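Local coordinates for protein mercuric reductase (Metallosphaera sedula, PDB 4YWO) that probably reduces mercuric ion to elemental mercury with electrons from NADPH, working as a homodimer that carries FAD, at residues A25-V39 and A317-T330. Numbering follows the deposited sequence.
Sequences AAGFAAMIKANELGV and AGRQGSIATENALT. With FAD (flavin-adenine dinucleotide), chain B.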
ATOM      1  N   ALA A  25       6.597 -21.921  -9.765  1.00 15.83           N
ATOM      2  CA  ALA A  25       6.961 -20.527 -10.000  1.00 16.49           C
ATOM      3  C   ALA A  25       8.384 -20.375 -10.544  1.00 16.01           C
ATOM      4  O   ALA A  25       8.609 -19.684 -11.541  1.00 16.50           O
ATOM      5  CB  ALA A  25       6.894 -19.777  -8.631  1.00 18.47           C
ATOM      6  N   ALA A  26       9.356 -21.062  -9.925  1.00 15.55           N
ATOM      7  CA  ALA A  26      10.736 -21.000 -10.408  1.00 14.28           C
ATOM      8  C   ALA A  26      10.868 -21.580 -11.831  1.00 14.19           C
ATOM      9  O   ALA A  26      11.581 -21.029 -12.679  1.00 16.02           O
ATOM     10  CB  ALA A  26      11.693 -21.620  -9.436  1.00 15.14           C
ATOM     11  N   GLY A  27      10.278 -22.779 -12.057  1.00 14.56           N
ATOM     12  CA  GLY A  27      10.419 -23.429 -13.308  1.00 14.09           C
ATOM     13  C   GLY A  27       9.740 -22.693 -14.455  1.00 15.83           C
ATOM     14  O   GLY A  27      10.292 -22.594 -15.563  1.00 17.06           O
ATOM     15  N   PHE A  28       8.587 -22.125 -14.131  1.00 16.70           N
ATOM     16  CA  PHE A  28       7.967 -21.256 -15.142  1.00 17.67           C
ATOM     17  C   PHE A  28       8.748 -20.027 -15.514  1.00 17.33           C
ATOM     18  O   PHE A  28       8.825 -19.686 -16.744  1.00 20.02           O
ATOM     19  CB  PHE A  28       6.509 -20.828 -14.760  1.00 18.88           C
ATOM     20  CG  PHE A  28       5.480 -21.716 -15.359  1.00 19.92           C
ATOM     21  CD1 PHE A  28       5.164 -22.937 -14.777  1.00 21.27           C
ATOM     22  CD2 PHE A  28       4.837 -21.397 -16.544  1.00 24.85           C
ATOM     23  CE1 PHE A  28       4.225 -23.792 -15.312  1.00 20.15           C
ATOM     24  CE2 PHE A  28       3.925 -22.255 -17.103  1.00 23.21           C
ATOM     25  CZ  PHE A  28       3.585 -23.446 -16.511  1.00 22.63           C
ATOM     26  N   ALA A  29       9.319 -19.364 -14.541  1.00 16.06           N
ATOM     27  CA  ALA A  29      10.150 -18.225 -14.768  1.00 17.56           C
ATOM     28  C   ALA A  29      11.354 -18.616 -15.619  1.00 19.62           C
ATOM     29  O   ALA A  29      11.692 -17.904 -16.584  1.00 20.71           O
ATOM     30  CB  ALA A  29      10.541 -17.622 -13.490  1.00 17.52           C
ATOM     31  N   ALA A  30      11.943 -19.817 -15.343  1.00 17.10           N
ATOM     32  CA  ALA A  30      13.033 -20.292 -16.158  1.00 16.27           C
ATOM     33  C   ALA A  30      12.593 -20.543 -17.569  1.00 15.77           C
ATOM     34  O   ALA A  30      13.368 -20.256 -18.486  1.00 18.47           O
ATOM     35  CB  ALA A  30      13.614 -21.578 -15.512  1.00 17.07           C
ATOM     36  N   MET A  31      11.429 -21.108 -17.797  1.00 15.24           N
ATOM     37  CA  MET A  31      10.943 -21.438 -19.099  1.00 19.23           C
ATOM     38  C   MET A  31      10.804 -20.158 -19.922  1.00 21.51           C
ATOM     39  O   MET A  31      11.144 -20.109 -21.144  1.00 23.54           O
ATOM     40  CB  MET A  31       9.653 -22.138 -19.062  1.00 20.73           C
ATOM     41  CG  MET A  31       9.122 -22.456 -20.449  1.00 26.27           C
ATOM     42  SD  MET A  31       7.352 -22.704 -20.442  1.00 37.02           S
ATOM     43  CE  MET A  31       6.525 -21.275 -19.748  1.00 28.96           C
ATOM     44  N   ILE A  32      10.288 -19.169 -19.261  1.00 22.35           N
ATOM     45  CA  ILE A  32      10.011 -17.877 -19.956  1.00 22.46           C
ATOM     46  C   ILE A  32      11.319 -17.203 -20.333  1.00 23.09           C
ATOM     47  O   ILE A  32      11.486 -16.803 -21.512  1.00 25.97           O
ATOM     48  CB  ILE A  32       9.131 -16.975 -19.114  1.00 23.62           C
ATOM     49  CG1 ILE A  32       7.799 -17.633 -19.000  1.00 24.08           C
ATOM     50  CG2 ILE A  32       9.107 -15.538 -19.762  1.00 26.50           C
ATOM     51  CD1 ILE A  32       6.887 -16.928 -18.021  1.00 27.14           C
ATOM     52  N   LYS A  33      12.242 -17.121 -19.398  1.00 21.25           N
ATOM     53  CA  LYS A  33      13.537 -16.600 -19.643  1.00 21.61           C
ATOM     54  C   LYS A  33      14.251 -17.328 -20.741  1.00 22.61           C
ATOM     55  O   LYS A  33      14.962 -16.702 -21.525  1.00 25.62           O
ATOM     56  CB  LYS A  33      14.384 -16.583 -18.447  1.00 22.07           C
ATOM     57  CG  LYS A  33      15.743 -15.980 -18.630  1.00 23.48           C
ATOM     58  CD  LYS A  33      15.548 -14.535 -19.117  1.00 31.23           C
ATOM     59  CE  LYS A  33      16.610 -13.651 -18.480  1.00 41.71           C
ATOM     60  NZ  LYS A  33      16.299 -12.179 -18.497  1.00 46.03           N
ATOM     61  N   ALA A  34      14.141 -18.645 -20.753  1.00 22.25           N
ATOM     62  CA  ALA A  34      14.809 -19.400 -21.808  1.00 22.71           C
ATOM     63  C   ALA A  34      14.278 -18.990 -23.229  1.00 25.80           C
ATOM     64  O   ALA A  34      15.106 -18.758 -24.152  1.00 27.53           O
ATOM     65  CB  ALA A  34      14.595 -20.902 -21.566  1.00 22.80           C
ATOM     66  N   ASN A  35      12.980 -18.878 -23.370  1.00 25.25           N
ATOM     67  CA  ASN A  35      12.335 -18.424 -24.618  1.00 29.68           C
ATOM     68  C   ASN A  35      12.840 -17.053 -25.032  1.00 32.15           C
ATOM     69  O   ASN A  35      13.102 -16.829 -26.225  1.00 35.15           O
ATOM     70  CB  ASN A  35      10.808 -18.413 -24.489  1.00 31.92           C
ATOM     71  CG  ASN A  35      10.184 -19.697 -24.861  1.00 32.87           C
ATOM     72  OD1 ASN A  35       9.522 -19.761 -25.844  1.00 42.52           O
ATOM     73  ND2 ASN A  35      10.341 -20.739 -24.059  1.00 37.11           N
ATOM     74  N   GLU A  36      12.923 -16.145 -24.090  1.00 29.42           N
ATOM     75  CA  GLU A  36      13.456 -14.786 -24.278  1.00 30.72           C
ATOM     76  C   GLU A  36      14.934 -14.788 -24.742  1.00 36.70           C
ATOM     77  O   GLU A  36      15.371 -13.909 -25.476  1.00 32.68           O
ATOM     78  CB  GLU A  36      13.299 -13.951 -23.027  1.00 31.81           C
ATOM     79  CG  GLU A  36      11.805 -13.682 -22.713  1.00 38.16           C
ATOM     80  CD  GLU A  36      11.543 -13.004 -21.345  1.00 37.38           C
ATOM     81  OE1 GLU A  36      12.484 -12.869 -20.515  1.00 47.01           O
ATOM     82  OE2 GLU A  36      10.371 -12.566 -21.127  1.00 40.21           O
ATOM     83  N   LEU A  37      15.728 -15.775 -24.344  1.00 30.29           N
ATOM     84  CA  LEU A  37      17.091 -15.898 -24.812  1.00 29.68           C
ATOM     85  C   LEU A  37      17.181 -16.818 -25.997  1.00 32.19           C
ATOM     86  O   LEU A  37      18.297 -17.272 -26.355  1.00 35.65           O
ATOM     87  CB  LEU A  37      17.938 -16.456 -23.662  1.00 30.56           C
ATOM     88  CG  LEU A  37      17.916 -15.523 -22.475  1.00 30.31           C
ATOM     89  CD1 LEU A  37      18.634 -16.100 -21.238  1.00 28.99           C
ATOM     90  CD2 LEU A  37      18.428 -14.144 -22.958  1.00 33.43           C
ATOM     91  N   GLY A  38      16.053 -17.209 -26.584  1.00 31.05           N
ATOM     92  CA  GLY A  38      16.089 -17.943 -27.846  1.00 31.35           C
ATOM     93  C   GLY A  38      16.264 -19.454 -27.741  1.00 33.36           C
ATOM     94  O   GLY A  38      16.653 -20.111 -28.671  1.00 33.53           O
ATOM     95  N   VAL A  39      15.965 -20.020 -26.581  1.00 30.55           N
ATOM     96  CA  VAL A  39      16.092 -21.446 -26.340  1.00 28.49           C
ATOM     97  C   VAL A  39      14.729 -22.081 -26.020  1.00 28.37           C
ATOM     98  O   VAL A  39      13.966 -21.575 -25.192  1.00 30.88           O
ATOM     99  CB  VAL A  39      17.087 -21.673 -25.120  1.00 28.34           C
ATOM    100  CG1 VAL A  39      17.035 -23.114 -24.641  1.00 27.65           C
ATOM    101  CG2 VAL A  39      18.529 -21.255 -25.483  1.00 31.51           C
ATOM    102  N   ALA A 317      11.160 -17.045  -5.746  1.00 14.86           N
ATOM    103  CA  ALA A 317      11.338 -18.284  -6.592  1.00 15.00           C
ATOM    104  C   ALA A 317      11.342 -17.891  -8.085  1.00 15.41           C
ATOM    105  O   ALA A 317      12.233 -18.310  -8.829  1.00 15.90           O
ATOM    106  CB  ALA A 317      10.254 -19.296  -6.272  1.00 14.90           C
ATOM    107  N   GLY A 318      10.425 -16.989  -8.497  1.00 17.03           N
ATOM    108  CA  GLY A 318      10.363 -16.500  -9.845  1.00 17.20           C
ATOM    109  C   GLY A 318      11.665 -15.831 -10.247  1.00 17.53           C
ATOM    110  O   GLY A 318      12.244 -16.113 -11.296  1.00 18.95           O
ATOM    111  N   ARG A 319      12.086 -14.853  -9.480  1.00 16.00           N
ATOM    112  CA  ARG A 319      13.336 -14.119  -9.734  1.00 16.65           C
ATOM    113  C   ARG A 319      14.526 -15.061  -9.849  1.00 17.61           C
ATOM    114  O   ARG A 319      15.314 -14.894 -10.841  1.00 19.45           O
ATOM    115  CB  ARG A 319      13.628 -13.105  -8.685  1.00 20.67           C
ATOM    116  CG  ARG A 319      14.796 -12.197  -9.000  1.00 25.36           C
ATOM    117  CD  ARG A 319      14.309 -11.234 -10.071  1.00 29.44           C
ATOM    118  NE  ARG A 319      15.342 -10.501 -10.776  1.00 41.75           N
ATOM    119  CZ  ARG A 319      15.262 -10.173 -12.072  1.00 40.18           C
ATOM    120  NH1 ARG A 319      14.290 -10.666 -12.867  1.00 47.55           N
ATOM    121  NH2 ARG A 319      16.205  -9.442 -12.572  1.00 54.81           N
ATOM    122  N   GLN A 320      14.680 -16.024  -8.913  1.00 15.54           N
ATOM    123  CA  GLN A 320      15.770 -17.037  -8.977  1.00 16.08           C
ATOM    124  C   GLN A 320      15.641 -17.879 -10.230  1.00 16.78           C
ATOM    125  O   GLN A 320      16.707 -18.169 -10.855  1.00 16.01           O
ATOM    126  CB  GLN A 320      15.793 -17.824  -7.712  1.00 15.26           C
ATOM    127  CG  GLN A 320      16.165 -17.087  -6.441  1.00 15.81           C
ATOM    128  CD  GLN A 320      16.097 -17.896  -5.250  1.00 16.67           C
ATOM    129  OE1 GLN A 320      15.244 -18.857  -5.161  1.00 17.58           O
ATOM    130  NE2 GLN A 320      16.847 -17.543  -4.235  1.00 18.04           N
ATOM    131  N   GLY A 321      14.431 -18.295 -10.669  1.00 14.94           N
ATOM    132  CA  GLY A 321      14.311 -19.129 -11.882  1.00 14.96           C
ATOM    133  C   GLY A 321      14.801 -18.311 -13.092  1.00 18.41           C
ATOM    134  O   GLY A 321      15.549 -18.785 -13.932  1.00 19.23           O
ATOM    135  N   SER A 322      14.452 -16.984 -13.164  1.00 17.65           N
ATOM    136  CA  SER A 322      14.982 -16.152 -14.212  1.00 19.20           C
ATOM    137  C   SER A 322      16.451 -15.973 -14.193  1.00 18.71           C
ATOM    138  O   SER A 322      17.077 -16.050 -15.291  1.00 23.00           O
ATOM    139  CB  SER A 322      14.336 -14.691 -14.199  1.00 22.33           C
ATOM    140  OG  SER A 322      12.910 -14.782 -14.403  1.00 28.98           O
ATOM    141  N   ILE A 323      17.034 -15.689 -13.058  1.00 17.34           N
ATOM    142  CA  ILE A 323      18.462 -15.383 -12.958  1.00 21.24           C
ATOM    143  C   ILE A 323      19.281 -16.682 -13.232  1.00 22.06           C
ATOM    144  O   ILE A 323      20.288 -16.686 -13.969  1.00 20.74           O
ATOM    145  CB  ILE A 323      18.818 -14.884 -11.614  1.00 24.97           C
ATOM    146  CG1 ILE A 323      18.317 -13.442 -11.503  1.00 27.67           C
ATOM    147  CG2 ILE A 323      20.315 -14.824 -11.385  1.00 26.61           C
ATOM    148  CD1 ILE A 323      18.552 -12.919 -10.109  1.00 33.62           C
ATOM    149  N   ALA A 324      18.797 -17.784 -12.711  1.00 17.37           N
ATOM    150  CA  ALA A 324      19.538 -19.079 -12.862  1.00 20.74           C
ATOM    151  C   ALA A 324      19.615 -19.383 -14.328  1.00 19.66           C
ATOM    152  O   ALA A 324      20.708 -19.806 -14.805  1.00 19.69           O
ATOM    153  CB  ALA A 324      18.850 -20.189 -12.098  1.00 18.61           C
ATOM    154  N   THR A 325      18.529 -19.172 -15.039  1.00 17.95           N
ATOM    155  CA  THR A 325      18.416 -19.470 -16.448  1.00 18.09           C
ATOM    156  C   THR A 325      19.380 -18.553 -17.240  1.00 20.90           C
ATOM    157  O   THR A 325      20.134 -18.989 -18.129  1.00 22.30           O
ATOM    158  CB  THR A 325      17.034 -19.465 -16.908  1.00 19.07           C
ATOM    159  OG1 THR A 325      16.257 -20.440 -16.232  1.00 19.38           O
ATOM    160  CG2 THR A 325      16.861 -19.605 -18.399  1.00 21.51           C
ATOM    161  N   GLU A 326      19.310 -17.250 -16.963  1.00 18.95           N
ATOM    162  CA  GLU A 326      20.195 -16.342 -17.667  1.00 21.17           C
ATOM    163  C   GLU A 326      21.595 -16.681 -17.393  1.00 22.17           C
ATOM    164  O   GLU A 326      22.461 -16.653 -18.386  1.00 24.75           O
ATOM    165  CB  GLU A 326      19.842 -14.876 -17.245  1.00 25.66           C
ATOM    166  CG  GLU A 326      20.693 -13.906 -18.003  1.00 29.46           C
ATOM    167  CD  GLU A 326      20.268 -12.467 -17.812  1.00 36.55           C
ATOM    168  OE1 GLU A 326      19.342 -12.201 -17.003  1.00 35.64           O
ATOM    169  OE2 GLU A 326      20.953 -11.603 -18.404  1.00 37.98           O
ATOM    170  N   ASN A 327      21.995 -16.976 -16.155  1.00 19.61           N
ATOM    171  CA  ASN A 327      23.414 -17.309 -15.869  1.00 19.09           C
ATOM    172  C   ASN A 327      23.799 -18.614 -16.616  1.00 22.63           C
ATOM    173  O   ASN A 327      24.910 -18.756 -17.232  1.00 20.77           O
ATOM    174  CB  ASN A 327      23.701 -17.507 -14.432  1.00 18.06           C
ATOM    175  CG  ASN A 327      23.653 -16.155 -13.606  1.00 20.62           C
ATOM    176  OD1 ASN A 327      23.704 -15.119 -14.202  1.00 21.72           O
ATOM    177  ND2 ASN A 327      23.680 -16.228 -12.331  1.00 18.71           N
ATOM    178  N   ALA A 328      22.856 -19.515 -16.689  1.00 19.69           N
ATOM    179  CA  ALA A 328      23.190 -20.847 -17.344  1.00 19.78           C
ATOM    180  C   ALA A 328      23.347 -20.680 -18.796  1.00 22.17           C
ATOM    181  O   ALA A 328      24.326 -21.290 -19.344  1.00 23.43           O
ATOM    182  CB  ALA A 328      22.065 -21.870 -17.032  1.00 18.08           C
ATOM    183  N   LEU A 329      22.511 -19.868 -19.464  1.00 21.00           N
ATOM    184  CA  LEU A 329      22.502 -19.808 -20.943  1.00 24.66           C
ATOM    185  C   LEU A 329      23.392 -18.692 -21.515  1.00 30.25           C
ATOM    186  O   LEU A 329      23.716 -18.756 -22.704  1.00 31.16           O
ATOM    187  CB  LEU A 329      21.154 -19.630 -21.541  1.00 24.95           C
ATOM    188  CG  LEU A 329      20.042 -20.636 -21.272  1.00 22.37           C
ATOM    189  CD1 LEU A 329      18.694 -20.226 -21.737  1.00 26.18           C
ATOM    190  CD2 LEU A 329      20.456 -21.958 -21.959  1.00 25.94           C
ATOM    191  N   THR A 330      23.770 -17.701 -20.697  1.00 27.65           N
ATOM    192  CA  THR A 330      24.528 -16.575 -21.261  1.00 27.07           C
ATOM    193  C   THR A 330      25.863 -16.498 -20.711  1.00 27.43           C
ATOM    194  O   THR A 330      26.665 -15.759 -21.225  1.00 31.68           O
ATOM    195  CB  THR A 330      23.783 -15.202 -21.082  1.00 24.70           C
ATOM    196  OG1 THR A 330      23.835 -14.834 -19.740  1.00 26.57           O
ATOM    197  CG2 THR A 330      22.392 -15.269 -21.511  1.00 30.89           C
TER
HETATM  198  PA  FAD B 501       7.228 -25.551  -6.417  1.00 17.78           P
HETATM  199  O1A FAD B 501       6.213 -24.611  -7.024  1.00 19.64           O
HETATM  200  O2A FAD B 501       6.783 -26.597  -5.422  1.00 18.26           O
HETATM  201  O5B FAD B 501       8.007 -26.293  -7.614  1.00 17.74           O
HETATM  202  C5B FAD B 501       8.149 -27.712  -7.615  1.00 17.11           C
HETATM  203  C4B FAD B 501       7.338 -28.301  -8.763  1.00 17.73           C
HETATM  204  O4B FAD B 501       8.174 -29.145  -9.560  1.00 19.23           O
HETATM  205  C3B FAD B 501       6.182 -29.142  -8.247  1.00 20.09           C
HETATM  206  O3B FAD B 501       4.940 -28.608  -8.714  1.00 25.99           O
HETATM  207  C2B FAD B 501       6.391 -30.536  -8.803  1.00 19.08           C
HETATM  208  O2B FAD B 501       5.282 -30.905  -9.629  1.00 23.94           O
HETATM  209  C1B FAD B 501       7.663 -30.479  -9.633  1.00 18.32           C
HETATM  210  N9A FAD B 501       8.663 -31.429  -9.083  1.00 17.10           N
HETATM  211  C8A FAD B 501       9.062 -31.496  -7.800  1.00 16.71           C
HETATM  212  N7A FAD B 501       9.987 -32.473  -7.624  1.00 19.54           N
HETATM  213  C5A FAD B 501      10.192 -33.054  -8.821  1.00 17.10           C
HETATM  214  C6A FAD B 501      11.040 -34.151  -9.344  1.00 17.35           C
HETATM  215  N6A FAD B 501      11.876 -34.841  -8.531  1.00 20.32           N
HETATM  216  N1A FAD B 501      10.952 -34.441 -10.662  1.00 18.49           N
HETATM  217  C2A FAD B 501      10.126 -33.763 -11.481  1.00 19.44           C
HETATM  218  N3A FAD B 501       9.330 -32.758 -11.075  1.00 19.50           N
HETATM  219  C4A FAD B 501       9.317 -32.362  -9.779  1.00 17.83           C
HETATM  220  N1  FAD B 501       4.773 -17.263  -0.846  1.00 16.17           N
HETATM  221  C2  FAD B 501       4.529 -15.939  -1.015  1.00 19.73           C
HETATM  222  O2  FAD B 501       5.408 -15.231  -1.553  1.00 18.81           O
HETATM  223  N3  FAD B 501       3.380 -15.356  -0.627  1.00 18.22           N
HETATM  224  C4  FAD B 501       2.392 -16.043  -0.044  1.00 22.99           C
HETATM  225  O4  FAD B 501       1.335 -15.473   0.306  1.00 24.59           O
HETATM  226  C4X FAD B 501       2.578 -17.498   0.178  1.00 19.87           C
HETATM  227  N5  FAD B 501       1.628 -18.263   0.760  1.00 19.22           N
HETATM  228  C5X FAD B 501       1.827 -19.588   0.949  1.00 17.24           C
HETATM  229  C6  FAD B 501       0.836 -20.355   1.550  1.00 16.55           C
HETATM  230  C7  FAD B 501       1.033 -21.718   1.747  1.00 17.65           C
HETATM  231  C7M FAD B 501      -0.043 -22.546   2.399  1.00 18.69           C
HETATM  232  C8  FAD B 501       2.304 -22.357   1.317  1.00 18.79           C
HETATM  233  C8M FAD B 501       2.515 -23.833   1.533  1.00 18.68           C
HETATM  234  C9  FAD B 501       3.298 -21.594   0.716  1.00 16.81           C
HETATM  235  C9A FAD B 501       3.101 -20.233   0.518  1.00 17.00           C
HETATM  236  N10 FAD B 501       4.104 -19.452  -0.090  1.00 16.62           N
HETATM  237  C10 FAD B 501       3.863 -18.077  -0.271  1.00 17.59           C
HETATM  238  C1' FAD B 501       5.366 -20.055  -0.524  1.00 16.27           C
HETATM  239  C2' FAD B 501       5.343 -20.250  -2.035  1.00 18.32           C
HETATM  240  O2' FAD B 501       4.152 -20.951  -2.409  1.00 21.07           O
HETATM  241  C3' FAD B 501       6.563 -21.035  -2.503  1.00 20.35           C
HETATM  242  O3' FAD B 501       7.751 -20.420  -1.994  1.00 21.49           O
HETATM  243  C4' FAD B 501       6.629 -21.084  -4.025  1.00 20.13           C
HETATM  244  O4' FAD B 501       5.540 -21.865  -4.526  1.00 23.83           O
HETATM  245  C5' FAD B 501       7.947 -21.689  -4.495  1.00 18.28           C
HETATM  246  O5' FAD B 501       7.782 -22.229  -5.805  1.00 17.38           O
HETATM  247  P   FAD B 501       8.851 -23.275  -6.397  1.00 15.20           P
HETATM  248  O1P FAD B 501       8.641 -23.370  -7.890  1.00 14.88           O
HETATM  249  O2P FAD B 501      10.213 -22.922  -5.850  1.00 14.52           O
HETATM  250  O3P FAD B 501       8.387 -24.667  -5.735  1.00 15.00           O
HETATM  251  O   HOH W   1      11.401 -15.206 -16.471  1.00 28.81           O
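A26 and G321 bring helices 25-36 and 317-330 together, their axes 7.0 Å apart and crossing at -39°. G321 suits this place because, with no side chain, it lets the backbones close until its CA is 4.3 Å from A26 CA and makes a CA-H...O contact with A26 O. Small A29 fits likewise, its CB touching G318 O, while a water links A29 O to S322 OG.

K33 spans the next turn. Its CB lies near T325 CG2 (3.9 Å); CG, anti to the backbone N (chi1 -177°), meets the same methyl and S322 O. The chain then bends, bringing CE beside E326 CB (3.7 Å) and NZ to E326 OE1 in a weak salt bridge of 3.4 Å; E326 OE2 pairs with K334. T325 serves two ends: OG1 bonds to G321 O (2.9 Å) of its own helix, whereas CG2 packs against A34. Farther on, branched V39 and L329 meet tip to tip, V39 CG2 against L329 CD1 (3.9 Å).

At the other end A26 N donates to FAD O1P (3.2 Å, 161°), in the dinucleotide-binding fold of this flavoenzyme family. The chemistry thus grades from close backbone packing at the cofactor phosphate to an apolar far end, with a weak ion pair flanking the middle.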